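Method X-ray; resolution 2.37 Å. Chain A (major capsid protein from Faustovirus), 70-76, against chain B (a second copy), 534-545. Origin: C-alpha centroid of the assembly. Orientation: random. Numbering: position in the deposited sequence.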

# COMPACT_ATOMS: atom_id res chain seq x y z
N GLY A 70 -5.43 29.46 -22.22
CA GLY A 70 -5.60 28.06 -22.52
C GLY A 70 -4.26 27.43 -22.85
O GLY A 70 -3.28 28.12 -23.13
N TYR A 71 -4.23 26.10 -22.80
CA TYR A 71 -3.00 25.36 -23.07
C TYR A 71 -3.27 24.21 -24.02
O TYR A 71 -4.40 23.71 -24.14
CB TYR A 71 -2.34 24.85 -21.77
CG TYR A 71 -3.15 23.85 -20.96
CD1 TYR A 71 -3.06 22.48 -21.22
CD2 TYR A 71 -3.96 24.26 -19.92
CE1 TYR A 71 -3.78 21.57 -20.48
CE2 TYR A 71 -4.68 23.35 -19.17
CZ TYR A 71 -4.59 22.01 -19.45
OH TYR A 71 -5.31 21.10 -18.71
N GLU A 72 -2.21 23.80 -24.72
CA GLU A 72 -2.26 22.65 -25.61
C GLU A 72 -0.86 22.05 -25.70
O GLU A 72 0.13 22.78 -25.76
CB GLU A 72 -2.76 23.02 -27.01
CG GLU A 72 -2.94 21.81 -27.93
CD GLU A 72 -3.09 22.19 -29.39
OE1 GLU A 72 -3.06 23.40 -29.70
OE2 GLU A 72 -3.25 21.28 -30.22
N TYR A 73 -0.80 20.72 -25.72
CA TYR A 73 0.47 20.03 -25.85
C TYR A 73 0.90 19.95 -27.31
O TYR A 73 0.10 20.09 -28.23
CB TYR A 73 0.38 18.62 -25.26
CG TYR A 73 0.36 18.60 -23.75
CD1 TYR A 73 1.54 18.50 -23.02
CD2 TYR A 73 -0.84 18.67 -23.05
CE1 TYR A 73 1.53 18.48 -21.65
CE2 TYR A 73 -0.86 18.65 -21.67
CZ TYR A 73 0.33 18.56 -20.97
OH TYR A 73 0.32 18.54 -19.60
N GLN A 74 2.20 19.74 -27.51
CA GLN A 74 2.75 19.58 -28.85
C GLN A 74 3.88 18.55 -28.82
O GLN A 74 4.62 18.45 -27.84
CB GLN A 74 3.26 20.91 -29.43
CG GLN A 74 3.70 20.82 -30.88
CD GLN A 74 3.61 22.14 -31.61
OE1 GLN A 74 2.55 22.52 -32.12
NE2 GLN A 74 4.72 22.86 -31.67
N LYS A 75 3.99 17.80 -29.91
CA LYS A 75 4.94 16.71 -30.06
C LYS A 75 6.08 17.14 -30.97
O LYS A 75 5.86 17.86 -31.95
CB LYS A 75 4.24 15.48 -30.64
CG LYS A 75 5.10 14.25 -30.78
CD LYS A 75 4.22 13.05 -31.12
CE LYS A 75 3.68 13.15 -32.54
NZ LYS A 75 2.98 11.92 -32.97
N THR A 76 7.30 16.71 -30.64
CA THR A 76 8.47 17.12 -31.41
C THR A 76 9.48 15.98 -31.48
O THR A 76 9.81 15.37 -30.46
CB THR A 76 9.13 18.36 -30.79
OG1 THR A 76 8.16 19.41 -30.66
CG2 THR A 76 10.28 18.84 -31.66
N ILE B 534 -11.06 22.04 -34.26
CA ILE B 534 -9.85 22.51 -33.59
C ILE B 534 -9.30 21.37 -32.74
O ILE B 534 -10.05 20.69 -32.04
CB ILE B 534 -10.12 23.77 -32.74
CG1 ILE B 534 -10.41 24.96 -33.66
CG2 ILE B 534 -8.96 24.06 -31.81
CD1 ILE B 534 -11.02 26.14 -32.96
N GLU B 535 -7.99 21.17 -32.81
CA GLU B 535 -7.32 20.10 -32.09
C GLU B 535 -6.99 20.59 -30.68
O GLU B 535 -6.13 21.46 -30.50
CB GLU B 535 -6.06 19.66 -32.83
CG GLU B 535 -5.63 18.24 -32.54
CD GLU B 535 -4.46 17.81 -33.40
OE1 GLU B 535 -3.36 18.38 -33.24
OE2 GLU B 535 -4.65 16.91 -34.24
N LEU B 536 -7.69 20.05 -29.69
CA LEU B 536 -7.34 20.29 -28.29
C LEU B 536 -6.41 19.22 -27.76
O LEU B 536 -5.61 19.49 -26.85
CB LEU B 536 -8.61 20.36 -27.44
CG LEU B 536 -9.66 21.34 -27.98
CD1 LEU B 536 -10.92 21.31 -27.14
CD2 LEU B 536 -9.09 22.75 -28.06
N TYR B 537 -6.48 18.02 -28.32
CA TYR B 537 -5.53 16.95 -28.05
C TYR B 537 -5.26 16.23 -29.36
O TYR B 537 -6.20 15.72 -29.99
CB TYR B 537 -6.05 15.97 -27.00
CG TYR B 537 -5.85 16.41 -25.58
CD1 TYR B 537 -4.63 16.26 -24.95
CD2 TYR B 537 -6.90 16.97 -24.85
CE1 TYR B 537 -4.44 16.66 -23.64
CE2 TYR B 537 -6.72 17.38 -23.54
CZ TYR B 537 -5.49 17.22 -22.94
OH TYR B 537 -5.31 17.62 -21.64
N ALA B 538 -4.00 16.19 -29.78
CA ALA B 538 -3.63 15.39 -30.93
C ALA B 538 -3.81 13.91 -30.61
O ALA B 538 -4.14 13.52 -29.49
CB ALA B 538 -2.20 15.70 -31.36
N GLN B 539 -3.58 13.07 -31.61
CA GLN B 539 -3.70 11.62 -31.44
C GLN B 539 -2.53 11.13 -30.59
O GLN B 539 -1.41 10.99 -31.08
CB GLN B 539 -3.74 10.92 -32.79
CG GLN B 539 -4.02 9.43 -32.71
CD GLN B 539 -4.12 8.79 -34.07
OE1 GLN B 539 -3.97 9.45 -35.10
NE2 GLN B 539 -4.39 7.49 -34.10
N TYR B 540 -2.79 10.88 -29.31
CA TYR B 540 -1.77 10.45 -28.37
C TYR B 540 -2.11 9.07 -27.82
O TYR B 540 -3.29 8.69 -27.75
CB TYR B 540 -1.63 11.44 -27.20
CG TYR B 540 -1.19 12.82 -27.62
CD1 TYR B 540 -0.29 13.00 -28.66
CD2 TYR B 540 -1.67 13.95 -26.97
CE1 TYR B 540 0.12 14.26 -29.04
CE2 TYR B 540 -1.27 15.22 -27.35
CZ TYR B 540 -0.38 15.37 -28.38
OH TYR B 540 0.02 16.63 -28.76
N ARG B 541 -1.08 8.32 -27.43
CA ARG B 541 -1.27 7.00 -26.85
C ARG B 541 -2.11 7.09 -25.58
O ARG B 541 -2.12 8.11 -24.88
CB ARG B 541 0.08 6.35 -26.56
CG ARG B 541 0.93 6.08 -27.79
CD ARG B 541 2.30 5.56 -27.42
NE ARG B 541 2.24 4.28 -26.73
CZ ARG B 541 2.30 3.10 -27.34
NH1 ARG B 541 2.43 3.04 -28.66
NH2 ARG B 541 2.23 1.98 -26.64
N ALA B 542 -2.81 6.00 -25.27
CA ALA B 542 -3.75 6.00 -24.15
C ALA B 542 -3.04 6.20 -22.82
O ALA B 542 -3.64 6.71 -21.87
CB ALA B 542 -4.54 4.70 -24.14
N GLN B 543 -1.76 5.82 -22.73
CA GLN B 543 -1.03 6.00 -21.48
C GLN B 543 -0.77 7.47 -21.17
O GLN B 543 -0.53 7.81 -20.00
CB GLN B 543 0.30 5.24 -21.52
CG GLN B 543 1.25 5.75 -22.58
CD GLN B 543 2.54 4.96 -22.63
OE1 GLN B 543 2.95 4.49 -23.69
NE2 GLN B 543 3.20 4.82 -21.48
N PHE B 544 -0.81 8.34 -22.17
CA PHE B 544 -0.68 9.78 -21.92
C PHE B 544 -1.83 10.28 -21.06
O PHE B 544 -1.63 11.07 -20.13
CB PHE B 544 -0.62 10.54 -23.24
CG PHE B 544 -0.40 12.02 -23.08
CD1 PHE B 544 0.87 12.55 -22.96
CD2 PHE B 544 -1.48 12.90 -23.06
CE1 PHE B 544 1.07 13.91 -22.82
CE2 PHE B 544 -1.29 14.26 -22.92
CZ PHE B 544 -0.01 14.77 -22.80
N TYR B 545 -3.05 9.83 -21.35
CA TYR B 545 -4.22 10.25 -20.58
C TYR B 545 -4.42 9.45 -19.30
O TYR B 545 -5.04 9.95 -18.36
CB TYR B 545 -5.48 10.14 -21.44
CG TYR B 545 -5.42 10.90 -22.74
CD1 TYR B 545 -5.57 12.28 -22.78
CD2 TYR B 545 -5.20 10.23 -23.94
CE1 TYR B 545 -5.52 12.97 -23.97
CE2 TYR B 545 -5.14 10.91 -25.14
CZ TYR B 545 -5.30 12.28 -25.15
OH TYR B 545 -5.24 12.96 -26.34
O HOH W 1 1.44 17.39 -30.88

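Chain A enters this contact as an extended strand, residues 70 to 76, while chain B wraps past it in a bent path: a short strand, corners between 536 and 539, then residues 540 and 541 leading into a helix. The backbones stay apart, with Glu72(A) CA 6.2 Å from Leu536(B) CA and Gln74(A) CA 7.9 Å from Ala538(B) CA. No direct hydrogen bond crosses between the stretches; the contact is made mostly by side chains.

Tyr73(A) covers the most surface. Its CA-to-CB bond points toward chain B, and its ring meets aromatic side chains drawn from the bend and the helix. Phe544(B) presents its edge to one face of that ring, with centroids 5.2 Å apart, planes at 85° and Phe544(B) CZ 4.0 Å from Tyr73(A) CG. This arrangement sets the slightly positive ring hydrogens of the phenylalanine against the tyrosine's pi cloud. Tyr537(B) adds apolar contact, its CE1 4.2 Å from Tyr73(A) CD2, even though its own CA-to-CB bond points away from chain A; with chi1 at m (-82°), the ring runs on to approach chain A.

Tyr540(B) contributes both its ring and its hydroxyl. Its CE2 lies 4.3 Å from Tyr73(A) CB, while its OH reaches a water at 2.7 Å. The same water accepts a weak hydrogen bond from Lys75(A) N at 2.8 Å, so a single solvent molecule links hydroxyl and strand backbone where the direct separation is too long for a hydrogen bond: Tyr540(B) OH is 4.3 Å from Lys75(A) N.

Glu72(A) is less comfortable. Its OE2 sits 2.9 Å from Glu535(B) O, two acceptors without a hydrogen bond between them, and 4.2 Å from the like-charged Glu535(B) OE1. Between these stretches, aromatic packing and one bridging water coexist with a close approach of two acceptors.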